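Local coordinates for acyl-coenzyme A oxidase 1 (Yarrowia lipolytica, PDB 5Y9D), which oxidises saturated acyl-CoA to the trans-2-enoyl-CoA with its FAD cofactor, passing electrons to oxygen to form hydrogen peroxide in peroxisomal fatty acid beta-oxidation, at residues A418-K421 with A422-W426; A553-E556 with L557-Q560. One frame throughout, in Å; residues are numbered along the deposited sequence.

Contact 1: A418-K421 with A422-W426; sequences AGMK and AFTTW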
ATOM      1  N   ALA A 418      -1.140  22.126  -0.726  1.00 36.55           N
ATOM      2  CA  ALA A 418      -0.036  21.212  -0.624  1.00 35.06           C
ATOM      3  C   ALA A 418      -0.332  20.205   0.475  1.00 36.24           C
ATOM      4  O   ALA A 418      -0.197  18.989   0.289  1.00 35.73           O
ATOM      5  CB  ALA A 418       1.245  21.978  -0.349  1.00 35.36           C
ATOM      6  N   GLY A 419      -0.753  20.710   1.627  1.00 37.74           N
ATOM      7  CA  GLY A 419      -1.093  19.838   2.743  1.00 35.68           C
ATOM      8  C   GLY A 419      -2.339  19.052   2.434  1.00 35.17           C
ATOM      9  O   GLY A 419      -2.439  17.887   2.779  1.00 36.80           O
ATOM     10  N   MET A 420      -3.313  19.684   1.801  1.00 34.28           N
ATOM     11  CA  MET A 420      -4.519  18.964   1.436  1.00 35.07           C
ATOM     12  C   MET A 420      -4.259  17.878   0.365  1.00 32.29           C
ATOM     13  O   MET A 420      -4.815  16.789   0.432  1.00 30.61           O
ATOM     14  CB  MET A 420      -5.596  19.914   0.971  1.00 38.38           C
ATOM     15  CG  MET A 420      -6.927  19.207   0.894  1.00 45.35           C
ATOM     16  SD  MET A 420      -7.981  19.632   2.269  1.00 54.60           S
ATOM     17  CE  MET A 420      -8.637  21.166   1.540  1.00 50.74           C
ATOM     18  N   LYS A 421      -3.404  18.168  -0.606  1.00 30.99           N
ATOM     19  CA  LYS A 421      -2.934  17.149  -1.557  1.00 28.41           C
ATOM     20  C   LYS A 421      -2.280  15.990  -0.818  1.00 28.04           C
ATOM     21  O   LYS A 421      -2.668  14.837  -0.980  1.00 27.93           O
ATOM     22  CB  LYS A 421      -1.956  17.762  -2.571  1.00 26.24           C
ATOM     23  CG  LYS A 421      -1.465  16.840  -3.670  1.00 25.81           C
ATOM     24  CD  LYS A 421      -0.296  15.962  -3.247  1.00 25.85           C
ATOM     25  CE  LYS A 421       0.543  15.543  -4.446  1.00 25.33           C
ATOM     26  NZ  LYS A 421       1.798  14.838  -4.074  1.00 24.90           N
ATOM     27  N   ALA A 422      -1.289  16.279   0.005  1.00 27.00           N
ATOM     28  CA  ALA A 422      -0.589  15.197   0.652  1.00 27.56           C
ATOM     29  C   ALA A 422      -1.536  14.299   1.441  1.00 27.40           C
ATOM     30  O   ALA A 422      -1.575  13.092   1.244  1.00 32.83           O
ATOM     31  CB  ALA A 422       0.544  15.719   1.530  1.00 28.22           C
ATOM     32  N   PHE A 423      -2.323  14.874   2.320  1.00 26.00           N
ATOM     33  CA  PHE A 423      -3.120  14.035   3.217  1.00 26.17           C
ATOM     34  C   PHE A 423      -4.253  13.347   2.507  1.00 26.45           C
ATOM     35  O   PHE A 423      -4.496  12.140   2.776  1.00 28.47           O
ATOM     36  CB  PHE A 423      -3.593  14.812   4.438  1.00 24.52           C
ATOM     37  CG  PHE A 423      -2.455  15.268   5.286  1.00 24.73           C
ATOM     38  CD1 PHE A 423      -1.696  14.341   5.971  1.00 23.67           C
ATOM     39  CD2 PHE A 423      -2.095  16.606   5.347  1.00 23.96           C
ATOM     40  CE1 PHE A 423      -0.622  14.739   6.746  1.00 24.54           C
ATOM     41  CE2 PHE A 423      -1.009  17.010   6.112  1.00 24.92           C
ATOM     42  CZ  PHE A 423      -0.263  16.076   6.815  1.00 23.92           C
ATOM     43  N   THR A 424      -4.926  14.053   1.592  1.00 24.47           N
ATOM     44  CA  THR A 424      -5.950  13.371   0.834  1.00 24.26           C
ATOM     45  C   THR A 424      -5.440  12.257  -0.046  1.00 24.02           C
ATOM     46  O   THR A 424      -6.104  11.248  -0.112  1.00 25.88           O
ATOM     47  CB  THR A 424      -6.862  14.280   0.054  1.00 24.83           C
ATOM     48  OG1 THR A 424      -6.122  15.032  -0.911  1.00 24.39           O
ATOM     49  CG2 THR A 424      -7.627  15.176   1.053  1.00 26.16           C
ATOM     50  N   THR A 425      -4.263  12.386  -0.663  1.00 23.89           N
ATOM     51  CA  THR A 425      -3.711  11.281  -1.473  1.00 24.58           C
ATOM     52  C   THR A 425      -3.188  10.094  -0.617  1.00 24.76           C
ATOM     53  O   THR A 425      -3.361   8.950  -0.976  1.00 23.78           O
ATOM     54  CB  THR A 425      -2.633  11.752  -2.477  1.00 24.84           C
ATOM     55  OG1 THR A 425      -1.487  12.333  -1.798  1.00 24.14           O
ATOM     56  CG2 THR A 425      -3.258  12.748  -3.432  1.00 23.82           C
ATOM     57  N   TRP A 426      -2.574  10.368   0.521  1.00 25.06           N
ATOM     58  CA  TRP A 426      -2.311   9.295   1.471  1.00 26.63           C
ATOM     59  C   TRP A 426      -3.575   8.614   2.003  1.00 25.76           C
ATOM     60  O   TRP A 426      -3.581   7.397   2.228  1.00 26.15           O
ATOM     61  CB  TRP A 426      -1.535   9.796   2.670  1.00 27.87           C
ATOM     62  CG  TRP A 426      -0.060   9.826   2.507  1.00 28.20           C
ATOM     63  CD1 TRP A 426       0.708   8.984   1.786  1.00 27.58           C
ATOM     64  CD2 TRP A 426       0.825  10.748   3.136  1.00 28.76           C
ATOM     65  NE1 TRP A 426       2.036   9.331   1.918  1.00 28.41           N
ATOM     66  CE2 TRP A 426       2.129  10.404   2.754  1.00 27.39           C
ATOM     67  CE3 TRP A 426       0.633  11.831   3.998  1.00 29.28           C
ATOM     68  CZ2 TRP A 426       3.236  11.105   3.180  1.00 28.88           C
ATOM     69  CZ3 TRP A 426       1.739  12.514   4.452  1.00 29.22           C
ATOM     70  CH2 TRP A 426       3.031  12.158   4.026  1.00 29.53           C
TER
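With chi1 at 61°, Thr424 swings OG1 between its own backbone N and carbonyl carbon and back onto Met420 O, one helical turn earlier; Thr425, at 62°, brings its OG1 to 2.9 Å from Lys421 O. Thr424 OG1 gives its proton to Met420 O at 2.6 Å. That carbonyl also takes the ordinary helix bond from Thr424 N, at 3.0 Å, and the two donors arrive from opposite faces of its plane. Thr424 CG2 lies 4.1 Å from Met420 CG, the two side chains crossing at a slant. A valine in its place would probably leave Met420 O with the backbone N-H as its one donor here and the side chain without the bond that fixes its rotation. At the next carbonyl, Thr425 N binds Lys421 O at 2.9 Å, while Thr425 OG1 is held by Asn467 ND2. Lys421 NZ bonds to the backbone carbonyls of Gln460, Trp463 and Gly465 and to the side-chain oxygen Asn467 OD1, around Glu464, the probable proton acceptor. The chemistry thus pairs the buried Thr424 hydroxyl with a helix carbonyl, while the lysine ties helix 400-437 to the segment bearing Glu464 and probably helps position it.

Contact 2: A553-E556 with L557-Q560; sequences AFEE and LSQQ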
ATOM      1  N   ALA A 553      16.190  26.868  10.856  1.00 38.44           N
ATOM      2  CA  ALA A 553      15.202  26.705  11.924  1.00 38.48           C
ATOM      3  C   ALA A 553      14.114  25.726  11.529  1.00 37.80           C
ATOM      4  O   ALA A 553      13.815  24.815  12.288  1.00 39.50           O
ATOM      5  CB  ALA A 553      14.589  28.041  12.317  1.00 38.89           C
ATOM      6  N   PHE A 554      13.531  25.910  10.343  1.00 40.29           N
ATOM      7  CA  PHE A 554      12.432  25.035   9.858  1.00 39.23           C
ATOM      8  C   PHE A 554      12.853  23.587   9.769  1.00 38.78           C
ATOM      9  O   PHE A 554      12.104  22.725  10.231  1.00 38.84           O
ATOM     10  CB  PHE A 554      11.847  25.511   8.522  1.00 37.56           C
ATOM     11  CG  PHE A 554      11.031  26.771   8.644  1.00 35.38           C
ATOM     12  CD1 PHE A 554       9.955  26.831   9.517  1.00 34.03           C
ATOM     13  CD2 PHE A 554      11.350  27.894   7.912  1.00 33.50           C
ATOM     14  CE1 PHE A 554       9.229  27.996   9.661  1.00 32.23           C
ATOM     15  CE2 PHE A 554      10.619  29.055   8.046  1.00 32.21           C
ATOM     16  CZ  PHE A 554       9.569  29.109   8.935  1.00 31.41           C
ATOM     17  N   GLU A 555      14.052  23.321   9.236  1.00 38.74           N
ATOM     18  CA  GLU A 555      14.617  21.953   9.251  1.00 40.89           C
ATOM     19  C   GLU A 555      14.729  21.378  10.684  1.00 40.65           C
ATOM     20  O   GLU A 555      14.450  20.193  10.902  1.00 40.22           O
ATOM     21  CB  GLU A 555      15.992  21.893   8.559  1.00 43.44           C
ATOM     22  CG  GLU A 555      16.552  20.471   8.402  1.00 48.14           C
ATOM     23  CD  GLU A 555      18.085  20.397   8.388  1.00 56.00           C
ATOM     24  OE1 GLU A 555      18.732  21.192   7.650  1.00 57.89           O
ATOM     25  OE2 GLU A 555      18.643  19.519   9.106  1.00 56.35           O
ATOM     26  N   GLU A 556      15.123  22.194  11.661  1.00 40.51           N
ATOM     27  CA  GLU A 556      15.132  21.707  13.051  1.00 45.74           C
ATOM     28  C   GLU A 556      13.723  21.315  13.460  1.00 45.03           C
ATOM     29  O   GLU A 556      13.538  20.324  14.169  1.00 47.53           O
ATOM     30  CB  GLU A 556      15.756  22.710  14.055  1.00 47.41           C
ATOM     31  CG  GLU A 556      17.178  22.347  14.507  1.00 47.78           C
ATOM     32  CD  GLU A 556      17.258  21.071  15.353  1.00 52.79           C
ATOM     33  OE1 GLU A 556      16.572  20.970  16.400  1.00 60.19           O
ATOM     34  OE2 GLU A 556      18.026  20.157  14.993  1.00 48.93           O
ATOM     35  N   LEU A 557      12.751  22.072  12.947  1.00 43.66           N
ATOM     36  CA  LEU A 557      11.313  21.908  13.240  1.00 43.03           C
ATOM     37  C   LEU A 557      10.538  21.018  12.247  1.00 40.00           C
ATOM     38  O   LEU A 557       9.315  20.937  12.307  1.00 38.33           O
ATOM     39  CB  LEU A 557      10.642  23.311  13.343  1.00 41.51           C
ATOM     40  CG  LEU A 557      10.544  23.992  14.728  1.00 40.48           C
ATOM     41  CD1 LEU A 557      11.470  23.371  15.774  1.00 39.91           C
ATOM     42  CD2 LEU A 557      10.790  25.495  14.614  1.00 38.07           C
ATOM     43  N   SER A 558      11.253  20.216  11.477  1.00 38.95           N
ATOM     44  CA  SER A 558      10.617  19.424  10.444  1.00 37.55           C
ATOM     45  C   SER A 558       9.546  18.493  10.991  1.00 36.02           C
ATOM     46  O   SER A 558       8.459  18.445  10.454  1.00 36.27           O
ATOM     47  CB  SER A 558      11.666  18.564   9.749  1.00 34.62           C
ATOM     48  OG  SER A 558      12.287  19.259   8.707  1.00 34.27           O
ATOM     49  N   GLN A 559       9.822  17.787  12.075  1.00 38.52           N
ATOM     50  CA  GLN A 559       8.824  16.898  12.653  1.00 42.05           C
ATOM     51  C   GLN A 559       7.618  17.675  13.149  1.00 40.30           C
ATOM     52  O   GLN A 559       6.495  17.222  13.042  1.00 36.95           O
ATOM     53  CB  GLN A 559       9.410  16.046  13.768  1.00 43.65           C
ATOM     54  CG  GLN A 559       8.388  15.199  14.505  1.00 50.41           C
ATOM     55  CD  GLN A 559       7.959  13.963  13.736  1.00 59.57           C
ATOM     56  OE1 GLN A 559       8.262  13.809  12.557  1.00 59.75           O
ATOM     57  NE2 GLN A 559       7.243  13.075  14.406  1.00 62.65           N
ATOM     58  N   GLN A 560       7.879  18.834  13.730  1.00 38.88           N
ATOM     59  CA  GLN A 560       6.833  19.728  14.199  1.00 39.58           C
ATOM     60  C   GLN A 560       5.971  20.273  13.073  1.00 35.91           C
ATOM     61  O   GLN A 560       4.775  20.407  13.222  1.00 33.15           O
ATOM     62  CB  GLN A 560       7.435  20.874  15.010  1.00 40.60           C
ATOM     63  CG  GLN A 560       7.897  20.482  16.399  1.00 41.50           C
ATOM     64  CD  GLN A 560       9.281  19.872  16.411  1.00 42.97           C
ATOM     65  OE1 GLN A 560       9.944  19.787  15.389  1.00 40.49           O
ATOM     66  NE2 GLN A 560       9.721  19.440  17.575  1.00 47.44           N
TER
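Leu557 N is shared by two carbonyls of the turn before it: it bonds to Ala553 O at 3.0 Å, lying in that carbonyl's plane, and more weakly to Phe554 O at 2.9 Å, where the N-H points well off the acceptor. The first is the normal four-residue helix bond, the second a three-residue step, and together they mark the end of helix 550-556. Leu557 then leaves helical geometry, and one residue later helix 558-581 begins, so it serves both as the exit of one helix and as the N-cap position of the next. Its side chain is not a polar cap. CB rests 3.5 Å from Phe554 O, CD2 lies 3.9 Å from Ala553 O, and CD1 is 3.8 Å from Glu556 C, the isobutyl group lying back along the last turn.

Ser558 makes the second link across the join. Its OG is turned beside its own backbone N (chi1 -86°), which lets both groups face Glu555 O; each bond is weak, with OG 3.2 Å from Glu555 O. The hydroxyl has a firmer partner in Arg561 NH2, one turn further into the new helix, so Ser558 OG joins the end of the old helix to the start of the new one.

Around this junction, the ring of Phe554 stacks on Tyr541 of helix 519-544, while Leu557 packs on Leu544 of the same helix. Phe554 also leans on Arg476 and Val479 of helix 467-486, and Ser558 on Leu472 there. On the dimer side, Glu555 packs on Tyr354 of the second subunit, and Ser558 on its Tyr356, which places the junction of helices 550-556 and 558-581 between two helices of its own chain and the neighbouring subunit.

Overall arrangement
Contacts 1 and 2 do not touch: their centres are 19 Å apart and their nearest atoms about 9 Å. Helix 558-581, which starts in contact 2, runs past contact 1, where Phe423 packs on its Ala565, Arg566 and Thr569; helix 467-486 borders both. Contact 1 is the one near the probable catalytic base Glu464, with the Lys421 side chain about 5 Å from that of Glu464 and about 8 Å from a bound FAD. Contact 2 comes within about 5 Å of a bound FAD through Ser558. Both also meet the second subunit, contact 1 through a bond from Trp426 to the FAD-pocket residue Gln437 there.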